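Local coordinates for protein Lic11098 (Leptospira interrogans serogroup Icterohaemorrhagiae serovar copenhageni, PDB 4U08) that is of unknown function but, as a leucine-rich repeat protein of a pathogen, is a putative virulence factor that probably mediates binding to other molecules, at residues A[142-147]-A[165-170]. Sequence-based numbering, arbitrary orientation.
Sequences LGHNQF and LDHNQL. With ZN (zinc ion), chain G.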
ATOM      1  N   LEU A 142       8.972  -9.108   3.850  1.00 30.25           N
ATOM      2  CA  LEU A 142       8.653 -10.372   4.548  1.00 31.00           C
ATOM      3  C   LEU A 142       7.239 -10.849   4.236  1.00 35.10           C
ATOM      4  O   LEU A 142       6.716 -11.743   4.906  1.00 34.76           O
ATOM      5  CB  LEU A 142       8.834 -10.205   6.074  1.00 30.57           C
ATOM      6  CG  LEU A 142      10.237  -9.889   6.560  1.00 35.34           C
ATOM      7  CD1 LEU A 142      10.195  -9.254   7.948  1.00 36.07           C
ATOM      8  CD2 LEU A 142      11.124 -11.119   6.507  1.00 36.31           C
ATOM      9  N   GLY A 143       6.625 -10.242   3.224  1.00 32.41           N
ATOM     10  CA  GLY A 143       5.275 -10.598   2.818  1.00 32.48           C
ATOM     11  C   GLY A 143       5.129 -12.056   2.395  1.00 36.44           C
ATOM     12  O   GLY A 143       6.110 -12.670   1.973  1.00 36.09           O
ATOM     13  N   HIS A 144       3.925 -12.622   2.511  1.00 34.29           N
ATOM     14  CA  HIS A 144       3.640 -14.008   2.081  1.00 37.53           C
ATOM     15  C   HIS A 144       4.546 -15.038   2.758  1.00 41.69           C
ATOM     16  O   HIS A 144       5.225 -15.819   2.101  1.00 41.85           O
ATOM     17  CB  HIS A 144       3.662 -14.161   0.536  1.00 39.71           C
ATOM     18  CG  HIS A 144       2.605 -13.359  -0.159  1.00 44.13           C
ATOM     19  ND1 HIS A 144       2.843 -12.043  -0.502  1.00 47.03           N
ATOM     20  CD2 HIS A 144       1.348 -13.687  -0.539  1.00 46.88           C
ATOM     21  CE1 HIS A 144       1.732 -11.606  -1.063  1.00 46.65           C
ATOM     22  NE2 HIS A 144       0.802 -12.549  -1.098  1.00 46.88           N
ATOM     23  N   ASN A 145       4.593 -14.994   4.085  1.00 37.79           N
ATOM     24  CA  ASN A 145       5.344 -15.948   4.897  1.00 36.35           C
ATOM     25  C   ASN A 145       4.379 -16.530   5.921  1.00 39.88           C
ATOM     26  O   ASN A 145       3.156 -16.527   5.685  1.00 38.24           O
ATOM     27  CB  ASN A 145       6.583 -15.285   5.522  1.00 36.84           C
ATOM     28  CG  ASN A 145       7.769 -15.344   4.624  1.00 45.60           C
ATOM     29  OD1 ASN A 145       8.332 -16.408   4.422  1.00 37.20           O
ATOM     30  ND2 ASN A 145       8.150 -14.221   4.020  1.00 40.91           N
ATOM     31  N   GLN A 146       4.894 -17.006   7.064  1.00 36.78           N
ATOM     32  CA  GLN A 146       4.058 -17.614   8.092  1.00 37.80           C
ATOM     33  C   GLN A 146       4.276 -16.968   9.466  1.00 39.63           C
ATOM     34  O   GLN A 146       4.244 -17.663  10.489  1.00 37.51           O
ATOM     35  CB  GLN A 146       4.303 -19.142   8.151  1.00 40.44           C
ATOM     36  CG  GLN A 146       3.742 -19.897   6.950  1.00 64.99           C
ATOM     37  CD  GLN A 146       4.553 -21.118   6.581  1.00100.16           C
ATOM     38  OE1 GLN A 146       5.660 -21.360   7.085  1.00 99.72           O
ATOM     39  NE2 GLN A 146       4.020 -21.913   5.667  1.00 96.31           N
ATOM     40  N   PHE A 147       4.462 -15.639   9.497  1.00 34.56           N
ATOM     41  CA  PHE A 147       4.620 -14.909  10.749  1.00 32.18           C
ATOM     42  C   PHE A 147       3.279 -14.705  11.453  1.00 38.21           C
ATOM     43  O   PHE A 147       2.395 -14.013  10.929  1.00 37.01           O
ATOM     44  CB  PHE A 147       5.312 -13.551  10.517  1.00 31.12           C
ATOM     45  CG  PHE A 147       6.758 -13.623  10.104  1.00 30.57           C
ATOM     46  CD1 PHE A 147       7.769 -13.778  11.057  1.00 32.38           C
ATOM     47  CD2 PHE A 147       7.119 -13.506   8.767  1.00 31.10           C
ATOM     48  CE1 PHE A 147       9.118 -13.814  10.672  1.00 33.43           C
ATOM     49  CE2 PHE A 147       8.461 -13.561   8.379  1.00 33.75           C
ATOM     50  CZ  PHE A 147       9.456 -13.720   9.333  1.00 32.54           C
ATOM     51  N   LEU A 165       5.116  -6.563   5.340  1.00 30.44           N
ATOM     52  CA  LEU A 165       4.668  -7.659   6.207  1.00 30.27           C
ATOM     53  C   LEU A 165       3.291  -8.158   5.797  1.00 34.88           C
ATOM     54  O   LEU A 165       2.603  -8.799   6.580  1.00 34.46           O
ATOM     55  CB  LEU A 165       4.660  -7.195   7.669  1.00 30.55           C
ATOM     56  CG  LEU A 165       6.025  -7.182   8.362  1.00 35.39           C
ATOM     57  CD1 LEU A 165       5.951  -6.356   9.614  1.00 35.59           C
ATOM     58  CD2 LEU A 165       6.470  -8.605   8.685  1.00 36.52           C
ATOM     59  N   ASP A 166       2.902  -7.874   4.546  1.00 33.61           N
ATOM     60  CA  ASP A 166       1.597  -8.244   4.014  1.00 33.50           C
ATOM     61  C   ASP A 166       1.446  -9.770   3.895  1.00 36.91           C
ATOM     62  O   ASP A 166       2.435 -10.477   3.669  1.00 35.62           O
ATOM     63  CB  ASP A 166       1.409  -7.595   2.627  1.00 35.32           C
ATOM     64  CG  ASP A 166       2.468  -8.053   1.634  1.00 49.39           C
ATOM     65  OD1 ASP A 166       3.616  -7.523   1.696  1.00 50.75           O
ATOM     66  OD2 ASP A 166       2.182  -8.993   0.855  1.00 56.50           O
ATOM     67  N   HIS A 167       0.197 -10.257   3.963  1.00 35.13           N
ATOM     68  CA  HIS A 167      -0.135 -11.684   3.780  1.00 36.12           C
ATOM     69  C   HIS A 167       0.630 -12.605   4.728  1.00 39.23           C
ATOM     70  O   HIS A 167       1.240 -13.583   4.317  1.00 38.70           O
ATOM     71  CB  HIS A 167       0.045 -12.105   2.309  1.00 36.80           C
ATOM     72  CG  HIS A 167      -0.872 -11.357   1.391  1.00 40.51           C
ATOM     73  ND1 HIS A 167      -0.495 -10.153   0.824  1.00 42.33           N
ATOM     74  CD2 HIS A 167      -2.129 -11.653   0.997  1.00 41.87           C
ATOM     75  CE1 HIS A 167      -1.540  -9.746   0.122  1.00 41.81           C
ATOM     76  NE2 HIS A 167      -2.539 -10.620   0.178  1.00 41.90           N
ATOM     77  N   ASN A 168       0.602 -12.258   6.002  1.00 36.10           N
ATOM     78  CA  ASN A 168       1.161 -13.092   7.063  1.00 34.67           C
ATOM     79  C   ASN A 168      -0.019 -13.412   7.949  1.00 38.99           C
ATOM     80  O   ASN A 168      -1.168 -13.301   7.482  1.00 39.83           O
ATOM     81  CB  ASN A 168       2.318 -12.391   7.785  1.00 30.17           C
ATOM     82  CG  ASN A 168       3.595 -12.588   7.050  1.00 30.11           C
ATOM     83  OD1 ASN A 168       4.125 -13.694   7.001  1.00 37.27           O
ATOM     84  ND2 ASN A 168       4.094 -11.560   6.385  1.00 30.67           N
ATOM     85  N   GLN A 169       0.210 -13.812   9.191  1.00 34.38           N
ATOM     86  CA  GLN A 169      -0.926 -14.107  10.054  1.00 35.80           C
ATOM     87  C   GLN A 169      -0.890 -13.270  11.326  1.00 38.08           C
ATOM     88  O   GLN A 169      -1.372 -13.713  12.363  1.00 38.31           O
ATOM     89  CB  GLN A 169      -1.061 -15.634  10.315  1.00 37.64           C
ATOM     90  CG  GLN A 169       0.196 -16.436   9.940  1.00 58.78           C
ATOM     91  CD  GLN A 169       0.031 -17.250   8.689  1.00 73.88           C
ATOM     92  OE1 GLN A 169      -0.193 -18.467   8.744  1.00 71.63           O
ATOM     93  NE2 GLN A 169       0.180 -16.609   7.532  1.00 59.81           N
ATOM     94  N   LEU A 170      -0.426 -11.992  11.212  1.00 33.26           N
ATOM     95  CA  LEU A 170      -0.329 -11.069  12.344  1.00 32.19           C
ATOM     96  C   LEU A 170      -1.653 -10.665  12.951  1.00 35.60           C
ATOM     97  O   LEU A 170      -2.525 -10.177  12.245  1.00 33.05           O
ATOM     98  CB  LEU A 170       0.485  -9.797  11.978  1.00 31.38           C
ATOM     99  CG  LEU A 170       1.864 -10.008  11.384  1.00 34.80           C
ATOM    100  CD1 LEU A 170       2.470  -8.664  10.947  1.00 35.09           C
ATOM    101  CD2 LEU A 170       2.792 -10.686  12.366  1.00 35.31           C
TER
HETATM  102 ZN    ZN G 505      -4.582 -10.339  -0.006  1.00 53.56          ZN
HETATM  103  O   HOH W   1       6.757  -7.738   1.331  1.00 36.17           O
HETATM  104  O   HOH W   2       4.512  -9.840  -0.984  1.00 73.31           O
HETATM  105  O   HOH W   3      -5.118  -8.194   0.008  1.00 47.13           O
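Asn-168 offers a compact worked example of the asparagine ladder, which helps to join successive turns of leucine-rich repeats. Its CB points toward the 142-147 turn and rests near Phe-147 O. With CG beside its own backbone N (chi1 -84°), the amide is directed in between the two turns, touching both. At one corner ND2 makes two nearly straight bonds that lie in the amide plane: one crosses to Leu-142 O at 3.0 Å, the other returns to Leu-165 O of its own turn. Both hydrogens are thus spent. Leu-142 O also receives Asn-145 ND2, which bonds to Leu-119 O as well, so the same pattern runs on into the preceding turn. At the other corner Asn-168 OD1 accepts Phe-147 N at 3.2 Å and, weakly, Asn-145 N. Asn-168 OD1 also sits at the edge of the Phe-147 ring, 3.5 Å from Phe-147 CD2. The buried amide is therefore gripped through both its ends.

Backbone bonds flank this rung, His-144 N to Asp-166 O at 2.9 Å and Gln-169 N to Phe-147 O at 2.8 Å. Farther out, the His-144 and His-167 rings form an offset stack, planes 12° apart, with His-167 CB over the His-144 face. Asp-166 OD2 accepts a hydrogen bond from His-167 ND1 in the ring plane, which, together with the zinc on NE2, fixes the ring's rotation and probably makes NE2 a better ligand; His-190 and a water also bind that zinc. The two turns directly follow the adjacent parallel strands 139-141 and 162-164, and Asn-191, after strand 185-187, carries the ladder onward along the solenoid.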